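Local coordinates for enoyl-CoA hydratase (PDB 2PPY), which probably catalyses the hydration of enoyl-CoA thioesters in fatty acid beta-oxidation, as a hexameric member of the enoyl-CoA hydratase/isomerase (crotonase) family, at residues E35-F40 and N91-K96; I22-N27 and V56-D61; K8-V13 and S31-F36. All blocks are in the same frame, centred on the assembly; numbering follows the deposited sequence.

Overall arrangement
Three contacts show how a crotonase-type chain knits its sheet to its helices. Followed from the N terminus, residues 8-13 lead into strand 11-16, the chain returns along strand 19-24, and interaction 3 closes the first loop where 31-36 starts helix 34-48 beneath Tyr10. Interaction 2 closes the next, bringing strand 55-60 alongside 19-24 after that helix; since its first segment lies inside the loop of interaction 3 and its second beyond it, the two cross. Interaction 1 reaches furthest, from helix 34-48 to helix 80-99, and crosses interaction 2. It shares Glu35 and Phe36 with interaction 3. Together they tie the sheet, helix 34-48 and helix 80-99 into successive layers.

Interaction 1 (E35-F40 and N91-K96); sequences EFYKEF and NETLDK
Thr93 places its methyl CG2 anti to the backbone N (OG1 chi1 -64°), while Leu94 holds CG anti to its own carbonyl carbon and beside the N; these torsions send two methyl-bearing branches from helix 80-99 toward helix 34-48. From the other side Phe40 has CG anti to the backbone N, and Tyr37 takes a less usual chi1 of -102° that lays its ring between the two helices. The tyrosine is met at its edge, near the ring plane, by both partners: Thr93 CG2 comes to 3.7 Å from Tyr37 CD1, and Leu94 CD2 to 3.7 Å from Tyr37 CE1. Leu94 crosses the ring at about a right angle, so its branched tip abuts the phenol end, with CD2 3.4 Å from Tyr37 OH. The same threonine methyl is shared with Phe40, whose CD2 lies 3.9 Å from Thr93 CG2, and one CG2 thus fills the angle between two aromatic rings a helical turn apart. No hydrogen bond links the segments; Thr93 turns its hydroxyl back to Phe89 O within its own helix, so the threonine side of the contact is made by its methyl. The axes of these short segments approach to 10.0 Å and run nearly parallel, 25° apart, with Tyr37 and Thr93 nearest in the backbone. This is helix-on-helix packing in the protein interior. Tyr32 meets Tyr37 edge-to-face, Met119 of helix 115-121 touches both Tyr37 and Leu94, and Phe40 rests against Ile22 of strand 19-24, so helix 34-48 is sandwiched between helix 80-99 and the sheet.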
loop_
_atom_site.group_PDB
_atom_site.type_symbol
_atom_site.label_atom_id
_atom_site.label_comp_id
_atom_site.label_asym_id
_atom_site.label_seq_id
_atom_site.Cartn_x
_atom_site.Cartn_y
_atom_site.Cartn_z
ATOM N N GLU A 35 14.305 -29.786 -9.140
ATOM C CA GLU A 35 15.410 -29.684 -10.079
ATOM C C GLU A 35 15.030 -28.875 -11.324
ATOM O O GLU A 35 15.854 -28.135 -11.863
ATOM C CB GLU A 35 15.887 -31.085 -10.476
ATOM C CG GLU A 35 17.219 -31.110 -11.200
ATOM C CD GLU A 35 18.337 -30.462 -10.400
ATOM O OE1 GLU A 35 18.534 -30.843 -9.224
ATOM O OE2 GLU A 35 19.020 -29.574 -10.955
ATOM N N PHE A 36 13.790 -29.013 -11.786
ATOM C CA PHE A 36 13.366 -28.253 -12.956
ATOM C C PHE A 36 13.480 -26.763 -12.679
ATOM O O PHE A 36 14.059 -26.018 -13.469
ATOM C CB PHE A 36 11.914 -28.544 -13.336
ATOM C CG PHE A 36 11.321 -27.492 -14.239
ATOM C CD1 PHE A 36 11.788 -27.333 -15.542
ATOM C CD2 PHE A 36 10.344 -26.618 -13.768
ATOM C CE1 PHE A 36 11.300 -26.306 -16.360
ATOM C CE2 PHE A 36 9.849 -25.588 -14.579
ATOM C CZ PHE A 36 10.328 -25.435 -15.877
ATOM N N TYR A 37 12.909 -26.332 -11.557
ATOM C CA TYR A 37 12.944 -24.922 -11.194
ATOM C C TYR A 37 14.349 -24.412 -10.940
ATOM O O TYR A 37 14.631 -23.234 -11.159
ATOM C CB TYR A 37 12.038 -24.660 -9.991
ATOM C CG TYR A 37 10.718 -24.043 -10.407
ATOM C CD1 TYR A 37 10.658 -22.715 -10.835
ATOM C CD2 TYR A 37 9.544 -24.798 -10.435
ATOM C CE1 TYR A 37 9.462 -22.151 -11.281
ATOM C CE2 TYR A 37 8.340 -24.243 -10.881
ATOM C CZ TYR A 37 8.308 -22.919 -11.302
ATOM O OH TYR A 37 7.127 -22.358 -11.733
ATOM N N LYS A 38 15.236 -25.295 -10.492
ATOM C CA LYS A 38 16.615 -24.892 -10.259
ATOM C C LYS A 38 17.238 -24.568 -11.616
ATOM O O LYS A 38 18.032 -23.638 -11.735
ATOM C CB LYS A 38 17.383 -26.010 -9.544
ATOM C CG LYS A 38 16.901 -26.225 -8.113
ATOM C CD LYS A 38 17.427 -27.507 -7.490
ATOM C CE LYS A 38 18.931 -27.491 -7.326
ATOM N NZ LYS A 38 19.397 -28.740 -6.661
ATOM N N GLU A 39 16.846 -25.318 -12.645
ATOM C CA GLU A 39 17.358 -25.079 -13.990
ATOM C C GLU A 39 16.698 -23.845 -14.604
ATOM O O GLU A 39 17.360 -23.045 -15.265
ATOM C CB GLU A 39 17.110 -26.289 -14.896
ATOM C CG GLU A 39 17.755 -27.589 -14.423
ATOM C CD GLU A 39 17.881 -28.614 -15.540
ATOM O OE1 GLU A 39 16.900 -28.808 -16.285
ATOM O OE2 GLU A 39 18.960 -29.229 -15.673
ATOM N N PHE A 40 15.394 -23.694 -14.388
ATOM C CA PHE A 40 14.664 -22.545 -14.922
ATOM C C PHE A 40 15.226 -21.262 -14.305
ATOM O O PHE A 40 15.382 -20.245 -14.988
ATOM C CB PHE A 40 13.167 -22.664 -14.608
ATOM C CG PHE A 40 12.310 -21.677 -15.356
ATOM C CD1 PHE A 40 12.263 -21.692 -16.745
ATOM C CD2 PHE A 40 11.552 -20.732 -14.675
ATOM C CE1 PHE A 40 11.469 -20.785 -17.447
ATOM C CE2 PHE A 40 10.754 -19.819 -15.367
ATOM C CZ PHE A 40 10.716 -19.845 -16.756
ATOM N N ASN A 91 8.302 -19.860 -6.192
ATOM C CA ASN A 91 7.714 -18.527 -6.211
ATOM C C ASN A 91 8.768 -17.447 -6.436
ATOM O O ASN A 91 8.592 -16.564 -7.277
ATOM C CB ASN A 91 6.954 -18.255 -4.909
ATOM C CG ASN A 91 5.550 -18.823 -4.926
ATOM O OD1 ASN A 91 4.785 -18.571 -5.854
ATOM N ND2 ASN A 91 5.196 -19.583 -3.892
ATOM N N GLU A 92 9.866 -17.519 -5.692
ATOM C CA GLU A 92 10.935 -16.540 -5.840
ATOM C C GLU A 92 11.500 -16.594 -7.255
ATOM O O GLU A 92 11.900 -15.572 -7.817
ATOM C CB GLU A 92 12.041 -16.800 -4.811
ATOM C CG GLU A 92 11.551 -16.684 -3.368
ATOM C CD GLU A 92 12.657 -16.853 -2.342
ATOM O OE1 GLU A 92 13.557 -17.685 -2.574
ATOM O OE2 GLU A 92 12.614 -16.167 -1.295
ATOM N N THR A 93 11.526 -17.789 -7.839
ATOM C CA THR A 93 12.033 -17.931 -9.198
ATOM C C THR A 93 11.087 -17.195 -10.143
ATOM O O THR A 93 11.518 -16.376 -10.954
ATOM C CB THR A 93 12.123 -19.409 -9.616
ATOM O OG1 THR A 93 13.073 -20.082 -8.776
ATOM C CG2 THR A 93 12.565 -19.528 -11.080
ATOM N N LEU A 94 9.794 -17.476 -10.026
ATOM C CA LEU A 94 8.817 -16.813 -10.877
ATOM C C LEU A 94 8.847 -15.300 -10.645
ATOM O O LEU A 94 8.692 -14.525 -11.586
ATOM C CB LEU A 94 7.410 -17.365 -10.614
ATOM C CG LEU A 94 7.164 -18.832 -11.003
ATOM C CD1 LEU A 94 5.664 -19.119 -10.931
ATOM C CD2 LEU A 94 7.682 -19.112 -12.427
ATOM N N ASP A 95 9.066 -14.880 -9.402
ATOM C CA ASP A 95 9.110 -13.453 -9.085
ATOM C C ASP A 95 10.204 -12.706 -9.855
ATOM O O ASP A 95 10.060 -11.517 -10.152
ATOM C CB ASP A 95 9.342 -13.222 -7.581
ATOM C CG ASP A 95 8.229 -13.783 -6.711
ATOM O OD1 ASP A 95 7.075 -13.874 -7.179
ATOM O OD2 ASP A 95 8.512 -14.118 -5.539
ATOM N N LYS A 96 11.297 -13.399 -10.164
ATOM C CA LYS A 96 12.422 -12.790 -10.873
ATOM C C LYS A 96 12.108 -12.254 -12.275
ATOM O O LYS A 96 12.765 -11.332 -12.753
ATOM C CB LYS A 96 13.584 -13.788 -10.932
ATOM C CG LYS A 96 14.099 -14.149 -9.538
ATOM C CD LYS A 96 15.141 -15.263 -9.526
ATOM C CE LYS A 96 16.488 -14.801 -10.065
ATOM N NZ LYS A 96 17.579 -15.723 -9.623
#

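Interaction 2 (I22-N27 and V56-D61); sequences IHLHIN and VIVMSD
Ile22, Asp61 and His23 bury the most surface where strands 19-24 and 55-60 run side by side, in the parallel pairing expected of a beta-alpha-beta unit. For His23, a chi1 of -72° sets the ring on the face of the sheet it shares with Met59, and a chi2 of -114° turns its ND1 edge to Asp61, just past the end of the other strand. His23 ND1 donates to the syn lone pair of Asp61 OD1 at 2.6 Å, nearly straight (170°) and close to the ring plane. Ring and carboxylate are almost coplanar, so this short bond fixes the rotation of the imidazole; NE2 is engaged by Glu21, and two flanking carboxylates could favour a charged ring, though Arg194, salt-bridged to the same OD1, would offset this. Selenomethionine Met59 covers one ring face: its CG stands 3.9 Å from the centroid of the His23 ring in a CH-pi contact, while SE approaches obliquely. Asp61 is held through its backbone as well, its N donating to Leu24 O at 3.0 Å. Ile22 points to the other side of the sheet, where its CD1 packs against Val56 CG1 at 3.8 Å. Ile22 N donates to Ile57 O at 2.9 Å, Ile22 O accepts from Met59 N at 3.1 Å, and Leu24 N continues the ladder to Met59 O. Helix 34-48, the crossover between the two strands, packs Phe36 against Leu24; on the opposite, His23-bearing face lies helix 193-205, with strands 11-16 and 103-108 flanking the pair.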
loop_
_atom_site.group_PDB
_atom_site.type_symbol
_atom_site.label_atom_id
_atom_site.label_comp_id
_atom_site.label_asym_id
_atom_site.label_seq_id
_atom_site.Cartn_x
_atom_site.Cartn_y
_atom_site.Cartn_z
ATOM N N ILE A 22 13.182 -20.638 -24.184
ATOM C CA ILE A 22 13.375 -21.653 -23.168
ATOM C C ILE A 22 12.385 -22.763 -23.490
ATOM O O ILE A 22 11.179 -22.614 -23.275
ATOM C CB ILE A 22 13.089 -21.099 -21.757
ATOM C CG1 ILE A 22 13.953 -19.860 -21.493
ATOM C CG2 ILE A 22 13.377 -22.173 -20.718
ATOM C CD1 ILE A 22 13.710 -19.199 -20.135
ATOM N N HIS A 23 12.894 -23.863 -24.039
ATOM C CA HIS A 23 12.039 -24.987 -24.387
ATOM C C HIS A 23 11.955 -25.960 -23.229
ATOM O O HIS A 23 12.972 -26.366 -22.674
ATOM C CB HIS A 23 12.571 -25.705 -25.628
ATOM C CG HIS A 23 12.395 -24.929 -26.895
ATOM N ND1 HIS A 23 11.557 -25.339 -27.911
ATOM C CD2 HIS A 23 12.943 -23.762 -27.310
ATOM C CE1 HIS A 23 11.599 -24.461 -28.896
ATOM N NE2 HIS A 23 12.434 -23.494 -28.557
ATOM N N LEU A 24 10.732 -26.328 -22.867
ATOM C CA LEU A 24 10.510 -27.255 -21.773
ATOM C C LEU A 24 10.301 -28.676 -22.304
ATOM O O LEU A 24 9.461 -28.904 -23.172
ATOM C CB LEU A 24 9.281 -26.821 -20.969
ATOM C CG LEU A 24 9.232 -25.354 -20.516
ATOM C CD1 LEU A 24 7.939 -25.098 -19.749
ATOM C CD2 LEU A 24 10.433 -25.035 -19.645
ATOM N N HIS A 25 11.079 -29.619 -21.787
ATOM C CA HIS A 25 10.973 -31.020 -22.178
ATOM C C HIS A 25 11.258 -31.883 -20.954
ATOM O O HIS A 25 12.313 -32.495 -20.843
ATOM C CB HIS A 25 11.959 -31.360 -23.314
ATOM C CG HIS A 25 13.363 -30.901 -23.062
ATOM N ND1 HIS A 25 13.932 -29.849 -23.745
ATOM C CD2 HIS A 25 14.317 -31.359 -22.215
ATOM C CE1 HIS A 25 15.176 -29.678 -23.332
ATOM N NE2 HIS A 25 15.433 -30.581 -22.403
ATOM N N ILE A 26 10.299 -31.933 -20.036
ATOM C CA ILE A 26 10.454 -32.683 -18.802
ATOM C C ILE A 26 9.878 -34.094 -18.865
ATOM O O ILE A 26 10.507 -35.059 -18.431
ATOM C CB ILE A 26 9.777 -31.947 -17.639
ATOM C CG1 ILE A 26 10.206 -30.480 -17.636
ATOM C CG2 ILE A 26 10.137 -32.605 -16.320
ATOM C CD1 ILE A 26 9.298 -29.583 -16.811
ATOM N N ASN A 27 8.665 -34.203 -19.388
ATOM C CA ASN A 27 7.992 -35.489 -19.495
ATOM C C ASN A 27 6.676 -35.337 -20.243
ATOM O O ASN A 27 6.370 -34.271 -20.772
ATOM C CB ASN A 27 7.748 -36.097 -18.097
ATOM C CG ASN A 27 7.031 -35.150 -17.152
ATOM O OD1 ASN A 27 6.127 -34.423 -17.557
ATOM N ND2 ASN A 27 7.417 -35.174 -15.874
ATOM N N VAL A 56 12.313 -12.991 -24.183
ATOM C CA VAL A 56 12.381 -14.403 -23.846
ATOM C C VAL A 56 11.041 -15.069 -24.116
ATOM O O VAL A 56 10.000 -14.604 -23.651
ATOM C CB VAL A 56 12.741 -14.627 -22.367
ATOM C CG1 VAL A 56 12.754 -16.126 -22.063
ATOM C CG2 VAL A 56 14.097 -14.005 -22.055
ATOM N N ILE A 57 11.067 -16.144 -24.893
ATOM C CA ILE A 57 9.850 -16.881 -25.187
ATOM C C ILE A 57 9.929 -18.222 -24.471
ATOM O O ILE A 57 10.892 -18.968 -24.633
ATOM C CB ILE A 57 9.681 -17.179 -26.690
ATOM C CG1 ILE A 57 9.668 -15.887 -27.501
ATOM C CG2 ILE A 57 8.372 -17.930 -26.910
ATOM C CD1 ILE A 57 9.644 -16.126 -29.013
ATOM N N VAL A 58 8.922 -18.530 -23.673
ATOM C CA VAL A 58 8.916 -19.806 -22.989
ATOM C C VAL A 58 7.918 -20.689 -23.725
ATOM O O VAL A 58 6.750 -20.334 -23.859
ATOM C CB VAL A 58 8.502 -19.645 -21.514
ATOM C CG1 VAL A 58 8.535 -20.998 -20.811
ATOM C CG2 VAL A 58 9.436 -18.655 -20.824
HETATM N N MSE A 59 8.394 -21.818 -24.241
HETATM C CA MSE A 59 7.526 -22.747 -24.953
HETATM C C MSE A 59 7.789 -24.190 -24.553
HETATM O O MSE A 59 8.751 -24.483 -23.847
HETATM C CB MSE A 59 7.655 -22.571 -26.474
HETATM C CG MSE A 59 9.041 -22.238 -26.994
HETATM SE SE MSE A 59 9.082 -22.151 -28.948
HETATM C CE MSE A 59 8.653 -20.296 -29.236
ATOM N N SER A 60 6.915 -25.085 -24.997
ATOM C CA SER A 60 7.021 -26.500 -24.671
ATOM C C SER A 60 7.223 -27.365 -25.906
ATOM O O SER A 60 6.637 -27.100 -26.959
ATOM C CB SER A 60 5.750 -26.952 -23.940
ATOM O OG SER A 60 5.733 -28.354 -23.731
ATOM N N ASP A 61 8.051 -28.397 -25.773
ATOM C CA ASP A 61 8.307 -29.310 -26.882
ATOM C C ASP A 61 7.453 -30.559 -26.721
ATOM O O ASP A 61 7.576 -31.505 -27.497
ATOM C CB ASP A 61 9.782 -29.719 -26.938
ATOM C CG ASP A 61 10.706 -28.553 -27.222
ATOM O OD1 ASP A 61 10.328 -27.663 -28.017
ATOM O OD2 ASP A 61 11.822 -28.537 -26.662
#

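Interaction 3 (K8-V13 and S31-F36); sequences KQYLTV and SYDLEF
Tyr10 lies flat over the first turn of helix 34-48, whose start is an Asp N-cap. The ring presents one face to the helix backbone, with Phe36 N above its centre, and its CE2 corner presses on the aliphatic part of Glu35, where CG comes to 3.3 Å from Tyr10 CE2. Glu35 bends at chi2 (57°), carrying its carboxylate away from the ring toward a weak, long ion pair with Lys38. At the far end of the ring, Tyr10 OH lies 3.0 Å from Asp33 OD2, the carboxylate plane standing steeply to the ring at 75°. On the near side, Tyr10 CB meets the edge of the Phe36 ring, 3.9 Å from Phe36 CD1, and Leu11 CD1 adds a looser contact with CE1 of the same ring. An alanine in place of Tyr10 would remove the ring and hydroxyl, and would probably lose the packing on Glu35 and the cover over the first turn near Asp33. In the second shell, Glu39 accepts from Tyr10 N, backbone bonding to His25 ties the Tyr10 loop to the chain beyond strand 19-24, and Ile26 touches both aromatic rings. Asp33 has CG between its backbone N and carbonyl carbon (chi1 54°), which turns OD1 to the helix start, where it accepts from Phe36 N at 2.8 Å, nearly along the C-O axis.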
loop_
_atom_site.group_PDB
_atom_site.type_symbol
_atom_site.label_atom_id
_atom_site.label_comp_id
_atom_site.label_asym_id
_atom_site.label_seq_id
_atom_site.Cartn_x
_atom_site.Cartn_y
_atom_site.Cartn_z
ATOM N N LYS A 8 20.071 -28.898 -21.226
ATOM C CA LYS A 8 20.098 -29.614 -19.957
ATOM C C LYS A 8 19.107 -30.760 -20.134
ATOM O O LYS A 8 18.755 -31.090 -21.266
ATOM C CB LYS A 8 19.678 -28.706 -18.797
ATOM C CG LYS A 8 20.768 -27.733 -18.359
ATOM C CD LYS A 8 20.407 -27.023 -17.063
ATOM C CE LYS A 8 21.577 -26.198 -16.542
ATOM N NZ LYS A 8 21.274 -25.543 -15.237
ATOM N N GLN A 9 18.650 -31.368 -19.045
ATOM C CA GLN A 9 17.709 -32.476 -19.175
ATOM C C GLN A 9 16.241 -32.082 -19.082
ATOM O O GLN A 9 15.383 -32.742 -19.668
ATOM C CB GLN A 9 18.010 -33.565 -18.140
ATOM C CG GLN A 9 18.245 -33.064 -16.729
ATOM C CD GLN A 9 18.304 -34.202 -15.725
ATOM O OE1 GLN A 9 18.637 -35.335 -16.074
ATOM N NE2 GLN A 9 17.990 -33.902 -14.469
ATOM N N TYR A 10 15.950 -31.008 -18.356
ATOM C CA TYR A 10 14.571 -30.555 -18.192
ATOM C C TYR A 10 14.188 -29.474 -19.193
ATOM O O TYR A 10 13.014 -29.318 -19.534
ATOM C CB TYR A 10 14.359 -30.010 -16.782
ATOM C CG TYR A 10 14.459 -31.038 -15.683
ATOM C CD1 TYR A 10 13.374 -31.848 -15.360
ATOM C CD2 TYR A 10 15.630 -31.181 -14.945
ATOM C CE1 TYR A 10 13.452 -32.775 -14.322
ATOM C CE2 TYR A 10 15.718 -32.104 -13.909
ATOM C CZ TYR A 10 14.628 -32.895 -13.601
ATOM O OH TYR A 10 14.712 -33.799 -12.568
ATOM N N LEU A 11 15.176 -28.724 -19.664
ATOM C CA LEU A 11 14.900 -27.647 -20.597
ATOM C C LEU A 11 16.122 -27.286 -21.426
ATOM O O LEU A 11 17.247 -27.639 -21.076
ATOM C CB LEU A 11 14.404 -26.420 -19.814
ATOM C CG LEU A 11 15.195 -25.108 -19.657
ATOM C CD1 LEU A 11 14.538 -24.302 -18.541
ATOM C CD2 LEU A 11 16.647 -25.343 -19.299
ATOM N N THR A 12 15.886 -26.570 -22.522
ATOM C CA THR A 12 16.952 -26.125 -23.409
ATOM C C THR A 12 16.768 -24.644 -23.727
ATOM O O THR A 12 15.650 -24.183 -23.965
ATOM C CB THR A 12 16.951 -26.925 -24.730
ATOM O OG1 THR A 12 17.247 -28.298 -24.456
ATOM C CG2 THR A 12 17.990 -26.376 -25.694
ATOM N N VAL A 13 17.867 -23.898 -23.723
ATOM C CA VAL A 13 17.822 -22.474 -24.022
ATOM C C VAL A 13 18.496 -22.200 -25.362
ATOM O O VAL A 13 19.629 -22.619 -25.590
ATOM C CB VAL A 13 18.540 -21.638 -22.930
ATOM C CG1 VAL A 13 18.486 -20.158 -23.287
ATOM C CG2 VAL A 13 17.894 -21.872 -21.577
ATOM N N SER A 31 5.306 -32.218 -16.001
ATOM C CA SER A 31 5.078 -32.078 -14.562
ATOM C C SER A 31 6.463 -31.897 -13.959
ATOM O O SER A 31 7.322 -32.767 -14.093
ATOM C CB SER A 31 4.417 -33.333 -13.998
ATOM O OG SER A 31 3.084 -33.432 -14.455
ATOM N N TYR A 32 6.676 -30.772 -13.287
ATOM C CA TYR A 32 7.990 -30.454 -12.734
ATOM C C TYR A 32 8.267 -30.814 -11.284
ATOM O O TYR A 32 7.362 -31.155 -10.522
ATOM C CB TYR A 32 8.260 -28.960 -12.917
ATOM C CG TYR A 32 7.265 -28.077 -12.194
ATOM C CD1 TYR A 32 6.168 -27.527 -12.861
ATOM C CD2 TYR A 32 7.407 -27.811 -10.832
ATOM C CE1 TYR A 32 5.237 -26.728 -12.182
ATOM C CE2 TYR A 32 6.483 -27.019 -10.147
ATOM C CZ TYR A 32 5.404 -26.483 -10.827
ATOM O OH TYR A 32 4.494 -25.717 -10.141
ATOM N N ASP A 33 9.544 -30.719 -10.922
ATOM C CA ASP A 33 10.018 -30.980 -9.565
ATOM C C ASP A 33 10.948 -29.828 -9.181
ATOM O O ASP A 33 11.000 -28.816 -9.876
ATOM C CB ASP A 33 10.784 -32.305 -9.491
ATOM C CG ASP A 33 11.913 -32.386 -10.501
ATOM O OD1 ASP A 33 12.422 -31.330 -10.932
ATOM O OD2 ASP A 33 12.303 -33.515 -10.857
ATOM N N LEU A 34 11.692 -29.983 -8.091
ATOM C CA LEU A 34 12.595 -28.926 -7.649
ATOM C C LEU A 34 13.733 -28.700 -8.630
ATOM O O LEU A 34 14.089 -27.562 -8.923
ATOM C CB LEU A 34 13.168 -29.243 -6.259
ATOM C CG LEU A 34 14.180 -28.228 -5.703
ATOM C CD1 LEU A 34 13.582 -26.824 -5.739
ATOM C CD2 LEU A 34 14.570 -28.606 -4.280
ATOM N N GLU A 35 14.305 -29.786 -9.140
ATOM C CA GLU A 35 15.410 -29.684 -10.079
ATOM C C GLU A 35 15.030 -28.875 -11.324
ATOM O O GLU A 35 15.854 -28.135 -11.863
ATOM C CB GLU A 35 15.887 -31.085 -10.476
ATOM C CG GLU A 35 17.219 -31.110 -11.200
ATOM C CD GLU A 35 18.337 -30.462 -10.400
ATOM O OE1 GLU A 35 18.534 -30.843 -9.224
ATOM O OE2 GLU A 35 19.020 -29.574 -10.955
ATOM N N PHE A 36 13.790 -29.013 -11.786
ATOM C CA PHE A 36 13.366 -28.253 -12.956
ATOM C C PHE A 36 13.480 -26.763 -12.679
ATOM O O PHE A 36 14.059 -26.018 -13.469
ATOM C CB PHE A 36 11.914 -28.544 -13.336
ATOM C CG PHE A 36 11.321 -27.492 -14.239
ATOM C CD1 PHE A 36 11.788 -27.333 -15.542
ATOM C CD2 PHE A 36 10.344 -26.618 -13.768
ATOM C CE1 PHE A 36 11.300 -26.306 -16.360
ATOM C CE2 PHE A 36 9.849 -25.588 -14.579
ATOM C CZ PHE A 36 10.328 -25.435 -15.877
#